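Local coordinates for protein glutaconate coenzyme a-transferase (Acidaminococcus fermentans, PDB 1POI) that catalyses the transfer of coenzyme A from acetyl-CoA to (R)-2-hydroxyglutarate and related acids such as glutaconate, at residues K12-H15 with S16-I20; K141-D144 with K145-D148; E98-S101 with Q102-Y106. All coordinates share one frame; numbering follows the deposited sequence.

Contact 1 of 3, residues K12-H15 with S16-I20; sequences KYVH and SGDHI
The turn that leads from the end of helix 6-13 into strand 19-22 is closed by H15 and D18 through two hydrogen bonds running in opposite senses. D18 N donates to H15 O at 3.2 Å, the bond of a four-residue beta turn, with the donor lying above the carbonyl plane rather than on a lone pair. In return, H15 N donates to D18 OD2 at 2.7 Å, reaching this oxygen on its anti side, 27° out of the carboxylate plane; the N-H...O angle is a bent 136°. The H15 CB lies 3.5 Å from D18 OD2, and the imidazole and carboxylate planes are 60° apart. At the third turn position, G17 has backbone angles that would press a CB against the carbonyl O before it. With D18 reduced to an alanine, H15 N would probably lose its acceptor, leaving D18 N to H15 O as the turn's one bond. V14 CG1 comes to 4.4 Å from I20 CG2, a loose apolar touch. S16 OG is held by T44 N, and H19 N by D173. This is a helix-to-strand beta turn, entering a central strand of the parallel sheet in the CoA-transferase fold.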
loop_
_atom_site.group_PDB
_atom_site.type_symbol
_atom_site.label_atom_id
_atom_site.label_comp_id
_atom_site.label_asym_id
_atom_site.label_seq_id
_atom_site.Cartn_x
_atom_site.Cartn_y
_atom_site.Cartn_z
ATOM N N LYS A 12 30.801 20.330 9.392
ATOM C CA LYS A 12 30.549 20.214 10.815
ATOM C C LYS A 12 30.828 18.831 11.392
ATOM O O LYS A 12 31.596 18.708 12.341
ATOM C CB LYS A 12 29.115 20.638 11.118
ATOM C CG LYS A 12 28.765 20.625 12.578
ATOM C CD LYS A 12 27.437 21.340 12.812
ATOM C CE LYS A 12 27.066 21.398 14.301
ATOM N NZ LYS A 12 25.842 22.236 14.539
ATOM N N TYR A 13 30.270 17.780 10.796
ATOM C CA TYR A 13 30.458 16.429 11.336
ATOM C C TYR A 13 31.597 15.584 10.789
ATOM O O TYR A 13 31.812 14.480 11.294
ATOM C CB TYR A 13 29.152 15.638 11.254
ATOM C CG TYR A 13 27.994 16.357 11.866
ATOM C CD1 TYR A 13 27.795 16.342 13.247
ATOM C CD2 TYR A 13 27.143 17.121 11.091
ATOM C CE1 TYR A 13 26.773 17.082 13.846
ATOM C CE2 TYR A 13 26.109 17.869 11.677
ATOM C CZ TYR A 13 25.938 17.841 13.055
ATOM O OH TYR A 13 24.934 18.576 13.650
ATOM N N VAL A 14 32.294 16.029 9.741
ATOM C CA VAL A 14 33.404 15.223 9.224
ATOM C C VAL A 14 34.672 16.047 9.341
ATOM O O VAL A 14 34.646 17.275 9.124
ATOM C CB VAL A 14 33.180 14.744 7.769
ATOM C CG1 VAL A 14 34.004 13.461 7.484
ATOM C CG2 VAL A 14 31.700 14.460 7.541
ATOM N N HIS A 15 35.766 15.373 9.712
ATOM C CA HIS A 15 37.076 16.002 9.951
ATOM C C HIS A 15 38.176 15.038 9.570
ATOM O O HIS A 15 38.010 13.819 9.695
ATOM C CB HIS A 15 37.273 16.283 11.460
ATOM C CG HIS A 15 36.111 16.961 12.116
ATOM N ND1 HIS A 15 35.827 18.298 11.937
ATOM C CD2 HIS A 15 35.120 16.471 12.896
ATOM C CE1 HIS A 15 34.707 18.604 12.569
ATOM N NE2 HIS A 15 34.256 17.512 13.159
ATOM N N SER A 16 39.321 15.576 9.166
ATOM C CA SER A 16 40.455 14.729 8.831
ATOM C C SER A 16 40.788 13.988 10.128
ATOM O O SER A 16 40.465 14.476 11.219
ATOM C CB SER A 16 41.644 15.578 8.392
ATOM O OG SER A 16 41.262 16.513 7.407
ATOM N N GLY A 17 41.466 12.850 10.031
ATOM C CA GLY A 17 41.766 12.082 11.231
ATOM C C GLY A 17 40.681 11.036 11.503
ATOM O O GLY A 17 40.984 9.868 11.791
ATOM N N ASP A 18 39.419 11.434 11.337
ATOM C CA ASP A 18 38.268 10.565 11.561
ATOM C C ASP A 18 38.295 9.139 11.047
ATOM O O ASP A 18 38.850 8.840 9.983
ATOM C CB ASP A 18 37.037 11.200 10.974
ATOM C CG ASP A 18 36.474 12.227 11.845
ATOM O OD1 ASP A 18 36.638 12.105 13.066
ATOM O OD2 ASP A 18 35.831 13.150 11.327
ATOM N N HIS A 19 37.666 8.266 11.823
ATOM C CA HIS A 19 37.487 6.860 11.479
ATOM C C HIS A 19 36.063 6.933 10.958
ATOM O O HIS A 19 35.137 7.169 11.755
ATOM C CB HIS A 19 37.477 5.983 12.733
ATOM C CG HIS A 19 37.211 4.532 12.460
ATOM N ND1 HIS A 19 35.996 4.064 12.007
ATOM C CD2 HIS A 19 38.011 3.440 12.586
ATOM C CE1 HIS A 19 36.062 2.748 11.865
ATOM N NE2 HIS A 19 37.273 2.346 12.211
ATOM N N ILE A 20 35.892 6.815 9.639
ATOM C CA ILE A 20 34.562 6.896 9.021
ATOM C C ILE A 20 34.056 5.533 8.584
ATOM O O ILE A 20 34.799 4.541 8.569
ATOM C CB ILE A 20 34.562 7.760 7.726
ATOM C CG1 ILE A 20 35.575 7.206 6.727
ATOM C CG2 ILE A 20 34.804 9.214 8.034
ATOM C CD1 ILE A 20 35.472 7.851 5.387
#

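Contact 2 of 3, residues K141-D144 with K145-D148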
loop_
_atom_site.group_PDB
_atom_site.type_symbol
_atom_site.label_atom_id
_atom_site.label_comp_id
_atom_site.label_asym_id
_atom_site.label_seq_id
_atom_site.Cartn_x
_atom_site.Cartn_y
_atom_site.Cartn_z
ATOM N N LYS A 141 51.041 0.543 16.292
ATOM C CA LYS A 141 51.384 1.263 17.526
ATOM C C LYS A 141 51.618 2.754 17.357
ATOM O O LYS A 141 51.390 3.535 18.282
ATOM C CB LYS A 141 52.599 0.626 18.209
ATOM C CG LYS A 141 52.231 -0.369 19.287
ATOM C CD LYS A 141 53.430 -0.783 20.124
ATOM C CE LYS A 141 54.370 -1.683 19.332
ATOM N NZ LYS A 141 55.543 -2.215 20.117
ATOM N N THR A 142 52.069 3.150 16.178
ATOM C CA THR A 142 52.326 4.543 15.915
ATOM C C THR A 142 51.140 5.224 15.250
ATOM O O THR A 142 51.199 6.416 14.960
ATOM C CB THR A 142 53.528 4.689 15.016
ATOM O OG1 THR A 142 53.206 4.179 13.723
ATOM C CG2 THR A 142 54.676 3.890 15.558
ATOM N N LEU A 143 50.062 4.481 15.030
ATOM C CA LEU A 143 48.868 5.015 14.363
ATOM C C LEU A 143 47.711 5.347 15.271
ATOM O O LEU A 143 47.280 4.527 16.079
ATOM C CB LEU A 143 48.348 4.021 13.315
ATOM C CG LEU A 143 48.975 3.992 11.933
ATOM C CD1 LEU A 143 48.381 2.855 11.122
ATOM C CD2 LEU A 143 48.710 5.323 11.267
ATOM N N ASP A 144 47.163 6.536 15.077
ATOM C CA ASP A 144 46.001 6.979 15.839
ATOM C C ASP A 144 44.845 6.357 15.052
ATOM O O ASP A 144 44.939 6.213 13.836
ATOM C CB ASP A 144 45.917 8.514 15.806
ATOM C CG ASP A 144 45.011 9.096 16.897
ATOM O OD1 ASP A 144 44.820 8.457 17.954
ATOM O OD2 ASP A 144 44.505 10.228 16.701
ATOM N N LYS A 145 43.810 5.910 15.757
ATOM C CA LYS A 145 42.610 5.296 15.160
ATOM C C LYS A 145 42.747 3.848 14.659
ATOM O O LYS A 145 41.796 3.313 14.081
ATOM C CB LYS A 145 41.997 6.176 14.050
ATOM C CG LYS A 145 41.754 7.633 14.416
ATOM C CD LYS A 145 40.659 7.752 15.422
ATOM C CE LYS A 145 40.493 9.164 15.918
ATOM N NZ LYS A 145 39.674 10.023 15.027
ATOM N N VAL A 146 43.893 3.207 14.893
ATOM C CA VAL A 146 44.078 1.810 14.470
ATOM C C VAL A 146 44.506 0.916 15.645
ATOM O O VAL A 146 45.447 1.241 16.375
ATOM C CB VAL A 146 45.121 1.679 13.329
ATOM C CG1 VAL A 146 45.357 0.215 12.975
ATOM C CG2 VAL A 146 44.645 2.427 12.102
ATOM N N PRO A 147 43.781 -0.194 15.876
ATOM C CA PRO A 147 44.069 -1.142 16.955
ATOM C C PRO A 147 45.527 -1.541 16.941
ATOM O O PRO A 147 46.136 -1.588 15.874
ATOM C CB PRO A 147 43.186 -2.323 16.594
ATOM C CG PRO A 147 41.980 -1.644 16.085
ATOM C CD PRO A 147 42.534 -0.567 15.189
ATOM N N ASP A 148 46.087 -1.822 18.117
ATOM C CA ASP A 148 47.481 -2.229 18.195
ATOM C C ASP A 148 47.582 -3.654 17.755
ATOM O O ASP A 148 48.641 -4.092 17.359
ATOM C CB ASP A 148 48.046 -2.089 19.608
ATOM C CG ASP A 148 48.311 -0.640 20.007
ATOM O OD1 ASP A 148 48.114 0.303 19.201
ATOM O OD2 ASP A 148 48.719 -0.449 21.162
#
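With chi1 at -83°, L143 sets CG anti to its carbonyl carbon, and V146 places CG2 likewise beside its own backbone N. These two torsions let the side chains lie alongside each other, pointing the same way. The evidence is a pair of matched approaches: L143 CB is 4.0 Å from V146 CB, and L143 CD1 is 3.9 Å from V146 CG2. Both residues pack on strand 66-71, L143 on K67 and V146 on A68. Between them the chain reverses in a type II beta turn from L143 to V146, part of the loop that links helix 137-141 to strand 152-156; the two four-residue runs point 168° apart. K145 fills the third position of the turn, with a positive phi of 76°, a place where glycine is common in this turn type. The cost shows in the approach of K145 CB to D144 O, 3.0 Å. Bends at chi2 and chi4 then carry K145 NZ away from the turn to a salt bridge with D173, while D144 OD2 lies 5.1 Å from that nitrogen, too far to pair with it. D144 O accepts from K67 NZ. At the open end of the turn, the D148 and K141 side chains cross at about a right angle: D148 OD2 is 4.0 Å from K141 CG, and D148 OD1 is 3.8 Å from K141 CA. Here the carboxylate meets the aliphatic root of the lysine, whose chain bends at chi3 and leads its ammonium away. R140 donates to P147 O nearby.

Contact 3 of 3, residues E98-S101 with Q102-Y106; sequences EDYS and QDVIY
S101 and V104 meet in a classic N-cap: the serine stands just before helix 102-114, and its OG accepts from V104 N at 3.2 Å with a nearly straight N-H...O angle of 172°. The chain arrives here from strand 96-99, an outermost strand of this chain's parallel sheet, so the cap sits at the strand-to-helix connection leading off the edge of the sheet within this chain. The tight part is centred on S101. Its chi1 of 89° puts OG between the backbone N and the carbonyl carbon, above the first turn of the helix, where V104 CG2 approaches to 3.4 Å. On the same residue, S101 O accepts from I105 N at 3.3 Å, in the carbonyl plane, so hydroxyl and carbonyl together serve two amides of the first turn. The packing of Y100 is looser. Its CB is 4.0 Å from I105 CG1, but the ring leads away from the helix and grazes V104 CG1 at 4.2 Å through CD1. The far end of that ring is held elsewhere: Y100 OH bonds to K150 O, and the lysine also makes a cation-pi contact with Y100. All the touching residues are buried, so the slack side does not face solvent; Q102 and D103 instead pack against another protein chain, and a basic side chain of that other chain pairs with D99 OD2. Beside the cap, D103 CB lies 3.7 Å from S101 OG.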
loop_
_atom_site.group_PDB
_atom_site.type_symbol
_atom_site.label_atom_id
_atom_site.label_comp_id
_atom_site.label_asym_id
_atom_site.label_seq_id
_atom_site.Cartn_x
_atom_site.Cartn_y
_atom_site.Cartn_z
ATOM N N GLU A 98 44.857 -3.172 5.947
ATOM C CA GLU A 98 44.676 -4.460 6.615
ATOM C C GLU A 98 43.586 -5.250 5.878
ATOM O O GLU A 98 42.677 -4.672 5.288
ATOM C CB GLU A 98 44.266 -4.258 8.083
ATOM C CG GLU A 98 44.335 -5.512 8.932
ATOM C CD GLU A 98 45.664 -6.265 8.806
ATOM O OE1 GLU A 98 45.816 -7.050 7.857
ATOM O OE2 GLU A 98 46.559 -6.094 9.657
ATOM N N ASP A 99 43.701 -6.568 5.897
ATOM C CA ASP A 99 42.731 -7.448 5.275
ATOM C C ASP A 99 42.062 -8.320 6.309
ATOM O O ASP A 99 42.737 -9.038 7.049
ATOM C CB ASP A 99 43.412 -8.426 4.319
ATOM C CG ASP A 99 43.487 -7.923 2.911
ATOM O OD1 ASP A 99 42.484 -7.350 2.402
ATOM O OD2 ASP A 99 44.566 -8.126 2.318
ATOM N N TYR A 100 40.740 -8.278 6.325
ATOM C CA TYR A 100 39.923 -9.139 7.181
ATOM C C TYR A 100 38.936 -9.763 6.181
ATOM O O TYR A 100 38.732 -9.234 5.081
ATOM C CB TYR A 100 39.104 -8.341 8.223
ATOM C CG TYR A 100 39.859 -7.846 9.448
ATOM C CD1 TYR A 100 40.353 -8.735 10.408
ATOM C CD2 TYR A 100 40.065 -6.487 9.655
ATOM C CE1 TYR A 100 41.033 -8.277 11.540
ATOM C CE2 TYR A 100 40.743 -6.028 10.780
ATOM C CZ TYR A 100 41.223 -6.923 11.713
ATOM O OH TYR A 100 41.902 -6.444 12.804
ATOM N N SER A 101 38.350 -10.889 6.554
ATOM C CA SER A 101 37.345 -11.548 5.734
ATOM C C SER A 101 36.146 -10.598 5.817
ATOM O O SER A 101 35.980 -9.911 6.821
ATOM C CB SER A 101 36.962 -12.875 6.374
ATOM O OG SER A 101 35.889 -12.682 7.281
ATOM N N GLN A 102 35.293 -10.584 4.799
ATOM C CA GLN A 102 34.123 -9.708 4.785
ATOM C C GLN A 102 33.136 -9.998 5.914
ATOM O O GLN A 102 32.502 -9.091 6.468
ATOM C CB GLN A 102 33.418 -9.839 3.446
ATOM C CG GLN A 102 32.260 -8.907 3.248
ATOM C CD GLN A 102 31.761 -8.963 1.825
ATOM O OE1 GLN A 102 32.427 -8.502 0.905
ATOM N NE2 GLN A 102 30.574 -9.525 1.638
ATOM N N ASP A 103 33.024 -11.270 6.262
ATOM C CA ASP A 103 32.118 -11.712 7.314
ATOM C C ASP A 103 32.475 -10.989 8.601
ATOM O O ASP A 103 31.625 -10.335 9.222
ATOM C CB ASP A 103 32.262 -13.221 7.470
ATOM C CG ASP A 103 32.257 -13.930 6.128
ATOM O OD1 ASP A 103 31.419 -13.552 5.275
ATOM O OD2 ASP A 103 33.102 -14.825 5.910
ATOM N N VAL A 104 33.767 -11.013 8.923
ATOM C CA VAL A 104 34.277 -10.359 10.119
ATOM C C VAL A 104 34.006 -8.857 10.089
ATOM O O VAL A 104 33.600 -8.299 11.097
ATOM C CB VAL A 104 35.768 -10.653 10.315
ATOM C CG1 VAL A 104 36.365 -9.791 11.413
ATOM C CG2 VAL A 104 35.949 -12.094 10.657
ATOM N N ILE A 105 34.185 -8.210 8.942
ATOM C CA ILE A 105 33.924 -6.781 8.842
ATOM C C ILE A 105 32.461 -6.428 9.146
ATOM O O ILE A 105 32.176 -5.492 9.887
ATOM C CB ILE A 105 34.292 -6.247 7.449
ATOM C CG1 ILE A 105 35.804 -6.332 7.230
ATOM C CG2 ILE A 105 33.788 -4.787 7.283
ATOM C CD1 ILE A 105 36.565 -5.135 7.724
ATOM N N TYR A 106 31.521 -7.140 8.536
ATOM C CA TYR A 106 30.113 -6.847 8.794
ATOM C C TYR A 106 29.794 -7.186 10.249
ATOM O O TYR A 106 28.989 -6.512 10.877
ATOM C CB TYR A 106 29.201 -7.540 7.764
ATOM C CG TYR A 106 29.076 -6.718 6.502
ATOM C CD1 TYR A 106 28.168 -5.674 6.438
ATOM C CD2 TYR A 106 29.969 -6.881 5.439
ATOM C CE1 TYR A 106 28.161 -4.797 5.364
ATOM C CE2 TYR A 106 29.974 -6.015 4.348
ATOM C CZ TYR A 106 29.074 -4.969 4.319
ATOM O OH TYR A 106 29.104 -4.046 3.288
#

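Contacts 1 and 2 meet directly although their centres are about 16 Å apart: K145 NZ forms a weak hydrogen bond with G17 O at 3.5 Å, tying the two turns together, and D173 is a partner shared by K145 and H19. Contact 3 touches neither: its centre is about 22 Å from that of contact 1 and about 18 Å from that of contact 2, with nearest atoms about 9 Å and about 6 Å apart. It shares the parallel sheet with contact 1, and R140 links it to contact 2 by bonding both E98 OE2 and P147 O. A bound copper ion lies about 4 Å from the H15 side chain and about 11 Å from that of K145.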